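Local structure of proximal thread matrix protein 1 (Mytilus galloprovincialis, 4CN8) at residues Ala47-Val52 against Ser87-Gly92; Gln53-Val58 against Gly98-Val103; Glu243-Asp248 against Ala437-Lys442; Lys78-Glu83 against Thr232-Val237; His148-Ser153 against His188-Glu193. The protein probably serves as a zinc-binding matrix protein of the mussel byssal thread, built around tandem von Willebrand factor type A domains. One frame throughout, in Å; residues are numbered along the deposited sequence.

Interaction 1: Ala47-Val52 against Ser87-Gly92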
# COMPACT_ATOMS: atom_id res chain seq x y z
N ALA A 47 -19.67 10.62 -14.68
CA ALA A 47 -19.27 10.56 -13.27
C ALA A 47 -18.91 9.36 -12.39
O ALA A 47 -19.49 8.29 -12.54
CB ALA A 47 -19.89 11.65 -12.38
N GLU A 48 -17.94 9.54 -11.50
CA GLU A 48 -17.60 8.50 -10.53
C GLU A 48 -18.31 8.52 -9.20
O GLU A 48 -18.40 9.55 -8.54
CB GLU A 48 -16.10 8.57 -10.30
CG GLU A 48 -15.27 8.00 -11.40
CD GLU A 48 -15.48 6.52 -11.58
OE1 GLU A 48 -15.15 5.75 -10.65
OE2 GLU A 48 -15.96 6.11 -12.66
N GLU A 49 -18.81 7.36 -8.79
CA GLU A 49 -19.54 7.25 -7.55
C GLU A 49 -18.98 6.11 -6.71
O GLU A 49 -18.33 5.19 -7.22
CB GLU A 49 -21.02 7.02 -7.84
CG GLU A 49 -21.65 8.09 -8.74
CD GLU A 49 -21.86 9.41 -8.02
OE1 GLU A 49 -22.37 9.39 -6.87
OE2 GLU A 49 -21.52 10.46 -8.60
N CYS A 50 -19.24 6.20 -5.41
CA CYS A 50 -18.85 5.14 -4.50
C CYS A 50 -19.98 4.93 -3.51
O CYS A 50 -20.42 5.86 -2.84
CB CYS A 50 -17.57 5.50 -3.75
SG CYS A 50 -17.13 4.31 -2.46
N ASP A 51 -20.44 3.68 -3.42
CA ASP A 51 -21.55 3.35 -2.54
C ASP A 51 -21.07 2.81 -1.21
O ASP A 51 -21.87 2.54 -0.31
CB ASP A 51 -22.46 2.32 -3.21
CG ASP A 51 -22.54 2.50 -4.71
OD1 ASP A 51 -23.22 3.45 -5.17
OD2 ASP A 51 -21.94 1.69 -5.45
N VAL A 52 -19.76 2.63 -1.06
CA VAL A 52 -19.22 2.06 0.16
C VAL A 52 -19.50 2.95 1.36
O VAL A 52 -19.33 4.17 1.31
CB VAL A 52 -17.70 1.81 0.06
CG1 VAL A 52 -17.13 1.43 1.41
CG2 VAL A 52 -17.40 0.71 -0.95
N SER A 87 -19.44 12.62 -4.39
CA SER A 87 -19.16 11.33 -5.01
C SER A 87 -19.51 10.14 -4.12
O SER A 87 -19.46 9.00 -4.57
CB SER A 87 -17.68 11.25 -5.38
OG SER A 87 -16.89 11.23 -4.21
N PHE A 88 -19.88 10.41 -2.87
CA PHE A 88 -20.25 9.34 -1.95
C PHE A 88 -21.75 9.26 -1.67
O PHE A 88 -22.30 10.02 -0.86
CB PHE A 88 -19.46 9.46 -0.64
CG PHE A 88 -18.11 8.80 -0.70
CD1 PHE A 88 -17.08 9.36 -1.45
CD2 PHE A 88 -17.87 7.62 -0.03
CE1 PHE A 88 -15.85 8.75 -1.51
CE2 PHE A 88 -16.64 7.01 -0.10
CZ PHE A 88 -15.63 7.57 -0.84
N THR A 89 -22.39 8.32 -2.35
CA THR A 89 -23.82 8.07 -2.27
C THR A 89 -24.35 8.05 -0.84
O THR A 89 -25.33 8.72 -0.51
CB THR A 89 -24.14 6.71 -2.90
OG1 THR A 89 -23.57 6.64 -4.21
CG2 THR A 89 -25.65 6.47 -2.98
N THR A 90 -23.69 7.26 0.01
CA THR A 90 -24.17 6.98 1.36
C THR A 90 -24.09 8.16 2.32
O THR A 90 -24.67 8.12 3.40
CB THR A 90 -23.37 5.83 1.98
OG1 THR A 90 -21.97 6.13 1.92
CG2 THR A 90 -23.64 4.54 1.22
N VAL A 91 -23.34 9.20 1.94
CA VAL A 91 -23.19 10.39 2.78
C VAL A 91 -24.53 11.07 2.98
O VAL A 91 -25.09 11.64 2.04
CB VAL A 91 -22.22 11.40 2.14
CG1 VAL A 91 -22.27 12.73 2.89
CG2 VAL A 91 -20.81 10.85 2.13
N GLY A 92 -25.05 11.01 4.20
CA GLY A 92 -26.34 11.59 4.51
C GLY A 92 -27.51 10.65 4.23
O GLY A 92 -28.52 11.06 3.64
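Cys50 and Phe88 meet where a short N-terminal run passes beside the loop that follows helix 73-86. A single bridge joins the backbones, made by two hydrogen bonds between Cys50 and the residues before and after Phe88. Cys50 N donates to Ser87 O at 2.9 Å, and Thr89 N returns a bond to Cys50 O at 3.2 Å.

The Cys50 side chain starts at CB, which sits over one face of the Phe88 ring, 4.1 Å from its centroid and only 12° off the normal; this is a CH-pi contact. From there SG is set anti to the backbone N (chi1 174°), a turn that carries the sulfur obliquely across the ring rather than squarely above it. Its closest ring atom is CE2, with Cys50 SG and Phe88 CE2 3.6 Å apart. The sulfur ends in a disulfide to Cys242, so its place beside the ring is fixed covalently. At the ring's edge, near its plane, lies Val52 O, 4.0 Å from Phe88 CD2.

Asp51 and Thr89 run side by side and point the same way. Thr89 OG1 gives Asp51 OD1 a weak hydrogen bond of 3.3 Å, while the other carboxylate oxygen, OD2, is hydrogen-bonded to His446 NE2. Glu49 is also bonded through its backbone to His446.

The arrangement is thus a Cys sulfur-aromatic contact anchored by a disulfide, beside the zinc site observed in crystals of this protein, whose ligands are Glu49, Asp51 and His446.

Interaction 2: Gln53-Val58 against Gly98-Val103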
# COMPACT_ATOMS: atom_id res chain seq x y z
N GLN A 53 -19.95 2.34 2.45
CA GLN A 53 -20.20 3.05 3.69
C GLN A 53 -18.87 3.33 4.38
O GLN A 53 -18.04 2.43 4.53
CB GLN A 53 -21.10 2.21 4.60
CG GLN A 53 -22.31 2.96 5.13
CD GLN A 53 -23.34 2.04 5.74
OE1 GLN A 53 -23.18 1.56 6.87
NE2 GLN A 53 -24.42 1.77 5.00
N ALA A 54 -18.66 4.58 4.78
CA ALA A 54 -17.34 4.99 5.27
C ALA A 54 -17.35 6.23 6.14
O ALA A 54 -18.10 7.17 5.91
CB ALA A 54 -16.41 5.20 4.09
N ASP A 55 -16.48 6.21 7.15
CA ASP A 55 -16.11 7.41 7.88
C ASP A 55 -14.86 7.97 7.21
O ASP A 55 -13.81 7.33 7.18
CB ASP A 55 -15.82 7.07 9.34
CG ASP A 55 -17.08 6.72 10.12
OD1 ASP A 55 -18.12 7.37 9.89
OD2 ASP A 55 -17.01 5.80 10.98
N ILE A 56 -14.98 9.18 6.66
CA ILE A 56 -13.92 9.77 5.85
C ILE A 56 -13.39 11.07 6.44
O ILE A 56 -14.13 12.03 6.61
CB ILE A 56 -14.43 10.09 4.45
CG1 ILE A 56 -14.88 8.81 3.74
CG2 ILE A 56 -13.36 10.79 3.64
CD1 ILE A 56 -15.79 9.06 2.55
N ILE A 57 -12.10 11.09 6.75
CA ILE A 57 -11.46 12.29 7.27
C ILE A 57 -10.49 12.87 6.25
O ILE A 57 -9.61 12.17 5.75
CB ILE A 57 -10.68 11.99 8.54
CG1 ILE A 57 -11.62 11.50 9.64
CG2 ILE A 57 -9.90 13.22 8.99
CD1 ILE A 57 -12.55 12.56 10.16
N VAL A 58 -10.65 14.15 5.94
CA VAL A 58 -9.72 14.84 5.05
C VAL A 58 -8.75 15.64 5.89
O VAL A 58 -9.15 16.46 6.71
CB VAL A 58 -10.45 15.77 4.06
CG1 VAL A 58 -9.48 16.70 3.38
CG2 VAL A 58 -11.20 14.95 3.03
N GLY A 98 -25.10 6.31 9.08
CA GLY A 98 -24.75 6.42 7.67
C GLY A 98 -23.34 6.95 7.46
O GLY A 98 -22.65 7.31 8.42
N SER A 99 -22.91 7.00 6.20
CA SER A 99 -21.57 7.48 5.84
C SER A 99 -21.33 8.93 6.27
O SER A 99 -22.16 9.80 6.04
CB SER A 99 -21.38 7.34 4.33
OG SER A 99 -20.13 7.85 3.91
N GLN A 100 -20.17 9.18 6.88
CA GLN A 100 -19.87 10.48 7.47
C GLN A 100 -18.58 11.12 6.94
O GLN A 100 -17.82 10.52 6.18
CB GLN A 100 -19.77 10.36 9.00
CG GLN A 100 -21.06 9.90 9.68
CD GLN A 100 -20.93 9.78 11.20
OE1 GLN A 100 -21.68 10.39 11.95
NE2 GLN A 100 -19.97 8.97 11.65
N PHE A 101 -18.34 12.36 7.37
CA PHE A 101 -17.27 13.19 6.84
C PHE A 101 -16.76 14.17 7.89
O PHE A 101 -17.54 14.78 8.61
CB PHE A 101 -17.78 14.00 5.64
CG PHE A 101 -17.04 13.75 4.37
CD1 PHE A 101 -15.91 14.49 4.05
CD2 PHE A 101 -17.47 12.79 3.47
CE1 PHE A 101 -15.23 14.26 2.87
CE2 PHE A 101 -16.79 12.56 2.29
CZ PHE A 101 -15.67 13.30 1.99
N GLY A 102 -15.45 14.32 7.95
CA GLY A 102 -14.83 15.22 8.91
C GLY A 102 -13.64 15.89 8.26
O GLY A 102 -13.11 15.39 7.28
N VAL A 103 -13.23 17.03 8.80
CA VAL A 103 -12.08 17.73 8.24
C VAL A 103 -11.18 18.26 9.33
O VAL A 103 -11.63 18.87 10.30
CB VAL A 103 -12.51 18.90 7.35
CG1 VAL A 103 -11.29 19.73 6.96
CG2 VAL A 103 -13.23 18.39 6.12
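Residues Asp55-Val58 and Gln100-Val103 pair as neighbouring parallel strands in the central sheet of a von Willebrand factor type A domain, their short axes 18° apart. Four regular backbone bonds join them, among them Val58 N to Gly102 O at 3.1 Å. Ala54 O is gripped twice: Ser99 OG reaches a lone pair in the carbonyl plane at 2.9 Å, while Gln100 N approaches from a tilt.

On the face carrying Asp55 and Gln100, the extended glutamine sends NE2 to Asp55 OD1 over 3.0 Å, nearly straight (173°). The acceptor lies in the amide plane but is met from above the carboxylate plane. Lys165 NZ salt-bridges Asp55 OD1, and Gly159 O accepts from Gln100 NE2. Gly102 suits its place, because a CB there would run into Ile57 CD1.

On the other face, Ile56 CG2 lies over the Phe101 ring and Ile56 CD1 comes within 3.6 Å of Phe101 CE2. With a serine in place of Phe101, a gap would probably open beside both Ile56 branches and Val58 CG2. Strand 166-173 borders the other side of 54-61, helix 142-153 covers Ile57, and helix 73-86 completes the beta-alpha-beta crossover between the paired strands.

Interaction 3: Glu243-Asp248 against Ala437-Lys442; sequences EVCVVD and ACMSCK
Cys245 and Cys441 are joined by a disulfide with SG to SG at 2.0 Å, at a non-hydrogen-bonded residue pair of two antiparallel strands. Cys245 CA and Cys441 CA are 4.1 Å apart. The torsion about the sulfur-sulfur bond is -125°, well beyond the usual right-angle twist, and the chi1 values of both cysteines lie between the staggered positions, which suggests that the bond takes a compromise geometry to span this site.

Around the disulfide, Glu243 CB packs on Cys441 SG at 3.7 Å. On the other side the Met439 sulfur, SD, stands 4.4 Å from Cys245 SG. The methionine leaves its backbone with CG anti to N (chi1 171°) and bends only at its last torsion, placing CE beside Val247 CG2.

The next shell is the backbone. Hydrogen-bonded pairs flank the disulfide on both sides: Val244 N to Lys442 O at one end, and the reciprocal bonds of Val246 and Ser440 at the other. The latter include Ser440 N to Val246 O at 2.8 Å. Beyond Val247, Asp248 N reaches Cys438 O at 3.0 Å, arriving from above the carbonyl plane.

Farther out, Cys438 is tied to Cys249 by a second disulfide, and Asp248 OD1 accepts from Ala250 N. Strand 244-247 is the outer member of a small antiparallel sheet that continues through strand 439-446 to strand 49-50. Two disulfides here fasten the chain entering the second von Willebrand type A domain to the chain leaving it, so under oxidising conditions the linkage would probably persist even if the backbone bonds opened.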
# COMPACT_ATOMS: atom_id res chain seq x y z
N GLU A 243 -11.96 1.22 -2.73
CA GLU A 243 -11.34 -0.09 -2.57
C GLU A 243 -11.75 -0.69 -1.23
O GLU A 243 -11.75 -0.01 -0.21
CB GLU A 243 -9.82 0.04 -2.63
CG GLU A 243 -9.28 0.57 -3.95
CD GLU A 243 -9.22 -0.48 -5.03
OE1 GLU A 243 -9.52 -1.65 -4.73
OE2 GLU A 243 -8.86 -0.14 -6.18
N VAL A 244 -12.13 -1.96 -1.24
CA VAL A 244 -12.46 -2.66 -0.01
C VAL A 244 -11.44 -3.77 0.25
O VAL A 244 -11.58 -4.89 -0.24
CB VAL A 244 -13.87 -3.25 -0.05
CG1 VAL A 244 -14.22 -3.89 1.28
CG2 VAL A 244 -14.86 -2.16 -0.38
N CYS A 245 -10.40 -3.44 1.00
CA CYS A 245 -9.33 -4.39 1.26
C CYS A 245 -9.75 -5.42 2.29
O CYS A 245 -10.38 -5.10 3.30
CB CYS A 245 -8.08 -3.66 1.70
SG CYS A 245 -6.93 -3.36 0.35
N VAL A 246 -9.39 -6.67 2.02
CA VAL A 246 -9.86 -7.78 2.82
C VAL A 246 -8.84 -8.91 2.85
O VAL A 246 -8.19 -9.22 1.85
CB VAL A 246 -11.22 -8.28 2.27
CG1 VAL A 246 -11.48 -9.74 2.61
CG2 VAL A 246 -12.35 -7.40 2.77
N VAL A 247 -8.69 -9.52 4.03
CA VAL A 247 -7.83 -10.68 4.19
C VAL A 247 -8.68 -11.93 4.10
O VAL A 247 -9.55 -12.16 4.94
CB VAL A 247 -7.11 -10.65 5.55
CG1 VAL A 247 -6.23 -11.87 5.69
CG2 VAL A 247 -6.28 -9.39 5.68
N ASP A 248 -8.43 -12.74 3.08
CA ASP A 248 -9.21 -13.95 2.84
C ASP A 248 -8.36 -14.99 2.12
O ASP A 248 -8.09 -14.87 0.92
CB ASP A 248 -10.45 -13.61 2.00
CG ASP A 248 -11.31 -14.82 1.71
OD1 ASP A 248 -11.26 -15.80 2.50
OD2 ASP A 248 -12.03 -14.80 0.69
N ALA A 437 -0.38 -11.96 1.70
CA ALA A 437 -0.60 -12.81 0.54
C ALA A 437 -2.08 -13.13 0.33
O ALA A 437 -2.53 -13.31 -0.81
CB ALA A 437 0.19 -14.11 0.68
N CYS A 438 -2.82 -13.24 1.43
CA CYS A 438 -4.25 -13.52 1.37
C CYS A 438 -5.08 -12.25 1.21
O CYS A 438 -6.30 -12.30 1.07
CB CYS A 438 -4.69 -14.26 2.64
SG CYS A 438 -4.07 -15.95 2.75
N MET A 439 -4.42 -11.10 1.22
CA MET A 439 -5.13 -9.84 1.13
C MET A 439 -5.48 -9.56 -0.32
O MET A 439 -4.66 -9.76 -1.21
CB MET A 439 -4.30 -8.70 1.72
CG MET A 439 -4.88 -7.31 1.48
SD MET A 439 -3.81 -6.00 2.11
CE MET A 439 -4.02 -6.22 3.87
N SER A 440 -6.70 -9.11 -0.54
CA SER A 440 -7.14 -8.72 -1.86
C SER A 440 -7.99 -7.47 -1.75
O SER A 440 -8.83 -7.34 -0.86
CB SER A 440 -7.93 -9.85 -2.52
OG SER A 440 -9.00 -10.28 -1.69
N CYS A 441 -7.74 -6.52 -2.64
CA CYS A 441 -8.48 -5.28 -2.62
C CYS A 441 -9.35 -5.17 -3.87
O CYS A 441 -8.85 -5.24 -4.99
CB CYS A 441 -7.52 -4.10 -2.51
SG CYS A 441 -8.05 -2.90 -1.27
N LYS A 442 -10.65 -5.03 -3.66
CA LYS A 442 -11.60 -5.00 -4.76
C LYS A 442 -12.14 -3.60 -5.00
O LYS A 442 -12.65 -2.96 -4.08
CB LYS A 442 -12.76 -5.95 -4.49
CG LYS A 442 -12.51 -7.38 -4.94
CD LYS A 442 -13.79 -8.20 -4.97
CE LYS A 442 -14.74 -7.71 -6.06
NZ LYS A 442 -15.99 -8.53 -6.15

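Interaction 4: Lys78-Glu83 against Thr232-Val237; sequences KDFVKE and TLLKLV
Phe80 and Leu234 make most of this contact, sliding past each other in opposite directions. The phenylalanine directs its ring away from helix 73-86 by placing CG anti to the backbone N (chi1 178°), and the outer ring atoms therefore reach the start of helix 234-241. Leu234 answers with CD2, which lies 3.7 Å from Phe80 CE1 in an oblique approach. Its two torsions form an uncommon pair for leucine (chi1 -155°, chi2 -76°), and the bend they make swings this methyl between the ring and Glu83. Glu83 CB stands 4.0 Å from Leu234 CD2, before the rest of the extended glutamate chain continues past the contact.

At the ring's edge, near its plane, Val237 CG2 stands 4.1 Å from Phe80 CZ. The carbonyl carbon of Leu233 also lies at the edge, while Leu233 CB stands 4.4 Å from Phe80 CE1, off the ring plane. The two helices pack on one face of the central sheet of the von Willebrand factor type A fold, where Phe80, Leu233 and Val237 all rest on Ile200 of strand 195-202.

With an alanine in place of Phe80, a gap is likely to open between the helices, and Leu234 CD2 and Val237 CG2 would lose the ring. Behind Phe80, Val81 turns to the other side of its helix and meets Ile129 of helix 122-130.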
# COMPACT_ATOMS: atom_id res chain seq x y z
N LYS A 78 -10.99 23.55 -1.30
CA LYS A 78 -12.36 23.38 -0.82
C LYS A 78 -13.26 22.76 -1.89
O LYS A 78 -13.95 21.78 -1.61
CB LYS A 78 -12.94 24.72 -0.38
CG LYS A 78 -12.25 25.32 0.83
CD LYS A 78 -12.88 26.64 1.23
CE LYS A 78 -12.13 27.25 2.40
NZ LYS A 78 -12.88 28.37 3.02
N ASP A 79 -13.25 23.32 -3.09
CA ASP A 79 -14.08 22.82 -4.19
C ASP A 79 -13.78 21.34 -4.47
O ASP A 79 -14.67 20.58 -4.87
CB ASP A 79 -13.85 23.64 -5.47
CG ASP A 79 -14.31 25.09 -5.33
OD1 ASP A 79 -15.15 25.39 -4.47
OD2 ASP A 79 -13.82 25.94 -6.11
N PHE A 80 -12.54 20.94 -4.26
CA PHE A 80 -12.13 19.56 -4.50
C PHE A 80 -12.77 18.62 -3.50
O PHE A 80 -13.24 17.54 -3.85
CB PHE A 80 -10.62 19.44 -4.43
CG PHE A 80 -10.11 18.04 -4.63
CD1 PHE A 80 -9.99 17.51 -5.90
CD2 PHE A 80 -9.75 17.26 -3.54
CE1 PHE A 80 -9.52 16.23 -6.08
CE2 PHE A 80 -9.28 15.99 -3.71
CZ PHE A 80 -9.17 15.47 -4.98
N VAL A 81 -12.80 19.04 -2.24
CA VAL A 81 -13.37 18.23 -1.19
C VAL A 81 -14.88 18.14 -1.34
O VAL A 81 -15.47 17.09 -1.07
CB VAL A 81 -13.06 18.81 0.19
CG1 VAL A 81 -13.59 17.89 1.28
CG2 VAL A 81 -11.56 19.01 0.35
N LYS A 82 -15.51 19.24 -1.76
CA LYS A 82 -16.95 19.24 -1.99
C LYS A 82 -17.35 18.18 -3.03
O LYS A 82 -18.38 17.52 -2.90
CB LYS A 82 -17.42 20.61 -2.47
CG LYS A 82 -17.16 21.73 -1.50
CD LYS A 82 -17.92 22.96 -1.92
CE LYS A 82 -17.22 24.22 -1.49
NZ LYS A 82 -17.96 25.40 -1.99
N GLU A 83 -16.52 18.04 -4.06
CA GLU A 83 -16.77 17.05 -5.10
C GLU A 83 -16.59 15.63 -4.55
O GLU A 83 -17.28 14.70 -4.98
CB GLU A 83 -15.85 17.28 -6.30
CG GLU A 83 -16.11 18.59 -7.03
CD GLU A 83 -15.16 18.82 -8.19
OE1 GLU A 83 -15.48 18.39 -9.32
OE2 GLU A 83 -14.09 19.44 -7.96
N THR A 232 -8.21 16.93 -11.56
CA THR A 232 -7.77 15.80 -12.37
C THR A 232 -7.46 14.55 -11.54
O THR A 232 -7.17 13.50 -12.09
CB THR A 232 -6.50 16.13 -13.20
OG1 THR A 232 -5.42 16.45 -12.32
CG2 THR A 232 -6.76 17.30 -14.11
N LEU A 233 -7.52 14.69 -10.22
CA LEU A 233 -7.24 13.57 -9.33
C LEU A 233 -8.53 13.04 -8.73
O LEU A 233 -8.54 12.06 -7.99
CB LEU A 233 -6.30 14.02 -8.21
CG LEU A 233 -4.94 14.55 -8.67
CD1 LEU A 233 -4.12 14.98 -7.47
CD2 LEU A 233 -4.19 13.51 -9.49
N LEU A 234 -9.64 13.69 -9.07
CA LEU A 234 -10.92 13.33 -8.49
C LEU A 234 -11.26 11.86 -8.72
O LEU A 234 -11.55 11.13 -7.77
CB LEU A 234 -12.02 14.23 -9.05
CG LEU A 234 -13.25 14.43 -8.17
CD1 LEU A 234 -14.12 13.22 -8.20
CD2 LEU A 234 -12.84 14.73 -6.73
N LYS A 235 -11.23 11.42 -9.97
CA LYS A 235 -11.58 10.05 -10.31
C LYS A 235 -10.72 9.06 -9.52
O LYS A 235 -11.24 8.17 -8.84
CB LYS A 235 -11.43 9.80 -11.81
CG LYS A 235 -11.85 8.39 -12.24
CD LYS A 235 -11.78 8.19 -13.75
CE LYS A 235 -12.31 6.82 -14.14
NZ LYS A 235 -11.44 5.74 -13.62
N LEU A 236 -9.41 9.23 -9.62
CA LEU A 236 -8.46 8.32 -8.99
C LEU A 236 -8.61 8.23 -7.47
O LEU A 236 -8.51 7.15 -6.89
CB LEU A 236 -7.03 8.75 -9.33
CG LEU A 236 -6.58 8.35 -10.73
CD1 LEU A 236 -5.48 9.27 -11.20
CD2 LEU A 236 -6.11 6.91 -10.74
N VAL A 237 -8.85 9.37 -6.82
CA VAL A 237 -9.04 9.40 -5.38
C VAL A 237 -10.27 8.58 -5.00
O VAL A 237 -10.26 7.82 -4.03
CB VAL A 237 -9.20 10.84 -4.86
CG1 VAL A 237 -9.63 10.86 -3.41
CG2 VAL A 237 -7.89 11.59 -5.03

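Interaction 5: His148-Ser153 against His188-Glu193; sequences HVRENS and HKLKAE
Contact between helices 142-153 and 183-192 is a side-by-side packing on one face of the first type A sheet, made chiefly by Arg150 against Lys189 and Leu190. The short axes come within 9.7 Å at 47° to each other, and no hydrogen bond joins the segments directly.

The inner part is apolar. Leu190 CD2 lies 3.7 Å from Arg150 CB and also meets Val149, whose CG1 is 4.0 Å from the same Leu190 CD2; these last two side chains cross at about a right angle.

Arg150 CG sits between the backbone N and the carbonyl carbon (chi1 54°), and the chain then runs extended to NE and crosses Lys189 obliquely. Its guanidinium is layered between aliphatic groups: Lys189 CD is 3.7 Å above one face, and Glu151 CG lies over the opposite one. Lys189 bends at its last two torsions, which brings NZ to 3.5 Å from Arg150 NH1. Two positive groups so near are probably compensated by carboxylates: Glu186 forms a salt bridge with Arg150 NE, while Glu193 OE2 stays 4.5 Å from Arg150 NH1, beyond salt-bridge range. A water modelled between Arg150 O and Glu193 OE1 is doubtful, because its distance to the latter is too short.

Toward the sheet, Val149 and Ser153 rest on Ile57 of strand 54-61. At the far side of helix 183-192, Lys191 forms a salt bridge and His188 a hydrogen bond with Glu415, which precedes strand 417-420 of the second type A domain.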
# COMPACT_ATOMS: atom_id res chain seq x y z
N HIS A 148 -3.47 13.37 15.48
CA HIS A 148 -4.77 13.90 15.87
C HIS A 148 -5.90 13.04 15.31
O HIS A 148 -6.88 12.76 16.00
CB HIS A 148 -4.94 15.35 15.40
CG HIS A 148 -6.21 15.99 15.87
ND1 HIS A 148 -6.25 16.85 16.95
CD2 HIS A 148 -7.48 15.89 15.42
CE1 HIS A 148 -7.50 17.25 17.13
NE2 HIS A 148 -8.26 16.68 16.22
N VAL A 149 -5.74 12.62 14.06
CA VAL A 149 -6.79 11.90 13.36
C VAL A 149 -7.12 10.55 13.99
O VAL A 149 -8.28 10.16 14.04
CB VAL A 149 -6.42 11.68 11.89
CG1 VAL A 149 -7.32 10.62 11.26
CG2 VAL A 149 -6.52 12.98 11.12
N ARG A 150 -6.10 9.84 14.46
CA ARG A 150 -6.35 8.53 15.05
C ARG A 150 -6.91 8.65 16.47
O ARG A 150 -7.92 8.02 16.79
CB ARG A 150 -5.09 7.65 15.03
CG ARG A 150 -3.86 8.26 15.65
CD ARG A 150 -2.62 7.43 15.34
NE ARG A 150 -1.53 7.79 16.23
CZ ARG A 150 -1.50 7.46 17.52
NH1 ARG A 150 -2.50 6.77 18.06
NH2 ARG A 150 -0.47 7.83 18.27
N GLU A 151 -6.27 9.48 17.29
CA GLU A 151 -6.70 9.64 18.68
C GLU A 151 -8.10 10.26 18.81
O GLU A 151 -8.89 9.82 19.64
CB GLU A 151 -5.67 10.46 19.46
CG GLU A 151 -4.27 9.86 19.43
CD GLU A 151 -3.42 10.25 20.63
OE1 GLU A 151 -3.89 10.10 21.78
OE2 GLU A 151 -2.28 10.70 20.42
N ASN A 152 -8.40 11.26 17.98
CA ASN A 152 -9.65 12.01 18.13
C ASN A 152 -10.69 11.83 17.01
O ASN A 152 -11.86 11.53 17.28
CB ASN A 152 -9.35 13.50 18.27
CG ASN A 152 -8.48 13.80 19.48
OD1 ASN A 152 -7.45 14.47 19.37
ND2 ASN A 152 -8.89 13.30 20.64
N SER A 153 -10.27 12.03 15.77
CA SER A 153 -11.22 12.07 14.65
C SER A 153 -12.10 10.82 14.53
O SER A 153 -13.29 10.93 14.20
CB SER A 153 -10.48 12.32 13.34
OG SER A 153 -9.69 13.48 13.42
N HIS A 188 1.85 4.63 10.56
CA HIS A 188 1.91 3.21 10.85
C HIS A 188 0.77 2.79 11.77
O HIS A 188 0.08 1.80 11.51
CB HIS A 188 3.26 2.85 11.47
CG HIS A 188 3.39 1.40 11.84
ND1 HIS A 188 3.60 0.41 10.91
CD2 HIS A 188 3.34 0.78 13.04
CE1 HIS A 188 3.68 -0.76 11.51
NE2 HIS A 188 3.52 -0.57 12.81
N LYS A 189 0.57 3.55 12.84
CA LYS A 189 -0.46 3.20 13.81
C LYS A 189 -1.87 3.38 13.26
O LYS A 189 -2.73 2.52 13.44
CB LYS A 189 -0.27 4.02 15.09
CG LYS A 189 1.09 3.82 15.74
CD LYS A 189 1.32 4.79 16.88
CE LYS A 189 0.89 4.21 18.22
NZ LYS A 189 -0.56 3.91 18.30
N LEU A 190 -2.10 4.50 12.58
CA LEU A 190 -3.36 4.74 11.86
C LEU A 190 -3.75 3.54 11.02
O LEU A 190 -4.85 2.99 11.17
CB LEU A 190 -3.19 5.91 10.92
CG LEU A 190 -3.79 7.25 11.32
CD1 LEU A 190 -3.39 8.27 10.28
CD2 LEU A 190 -5.30 7.15 11.42
N LYS A 191 -2.86 3.15 10.12
CA LYS A 191 -3.12 2.07 9.18
C LYS A 191 -3.36 0.76 9.91
O LYS A 191 -4.23 -0.02 9.52
CB LYS A 191 -1.95 1.93 8.21
CG LYS A 191 -1.70 3.17 7.37
CD LYS A 191 -0.65 2.96 6.30
CE LYS A 191 0.73 3.39 6.77
NZ LYS A 191 1.76 3.13 5.73
N ALA A 192 -2.60 0.53 10.98
CA ALA A 192 -2.77 -0.66 11.79
C ALA A 192 -4.22 -0.83 12.25
O ALA A 192 -4.70 -1.95 12.40
CB ALA A 192 -1.85 -0.61 13.00
N GLU A 193 -4.90 0.30 12.46
CA GLU A 193 -6.28 0.28 12.96
C GLU A 193 -7.31 0.15 11.84
O GLU A 193 -8.49 0.49 12.03
CB GLU A 193 -6.56 1.54 13.77
CG GLU A 193 -5.53 1.79 14.86
CD GLU A 193 -5.91 2.95 15.76
OE1 GLU A 193 -7.09 3.37 15.71
OE2 GLU A 193 -5.04 3.43 16.52
O HOH W 1 -8.33 5.36 15.08

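Four of the five contacts belong to, or adjoin, the first type A domain. Interactions 1 and 2 alternate along the chain, strand 49-50 leading into 54-61, and touch: Phe88 CE2 packs 3.5 Å from Ile56 CD1, and Thr90 OG1 lies 3.2 Å from Ser99 OG, a probable hydrogen bond. The strands of interaction 2 separate two helical layers, with Val58 meeting Val81 of interaction 4 on one face and Ile57 meeting Val149 and Ser153 of interaction 5 on the other. Interaction 3 reaches interaction 1's small sheet through strand 439-446, neighbour of strand 49-50, and Val244 CG2 packs on Val52 CG2 at 3.9 Å; Val244 and zinc ligand Asp51 have side chains about 9 Å apart.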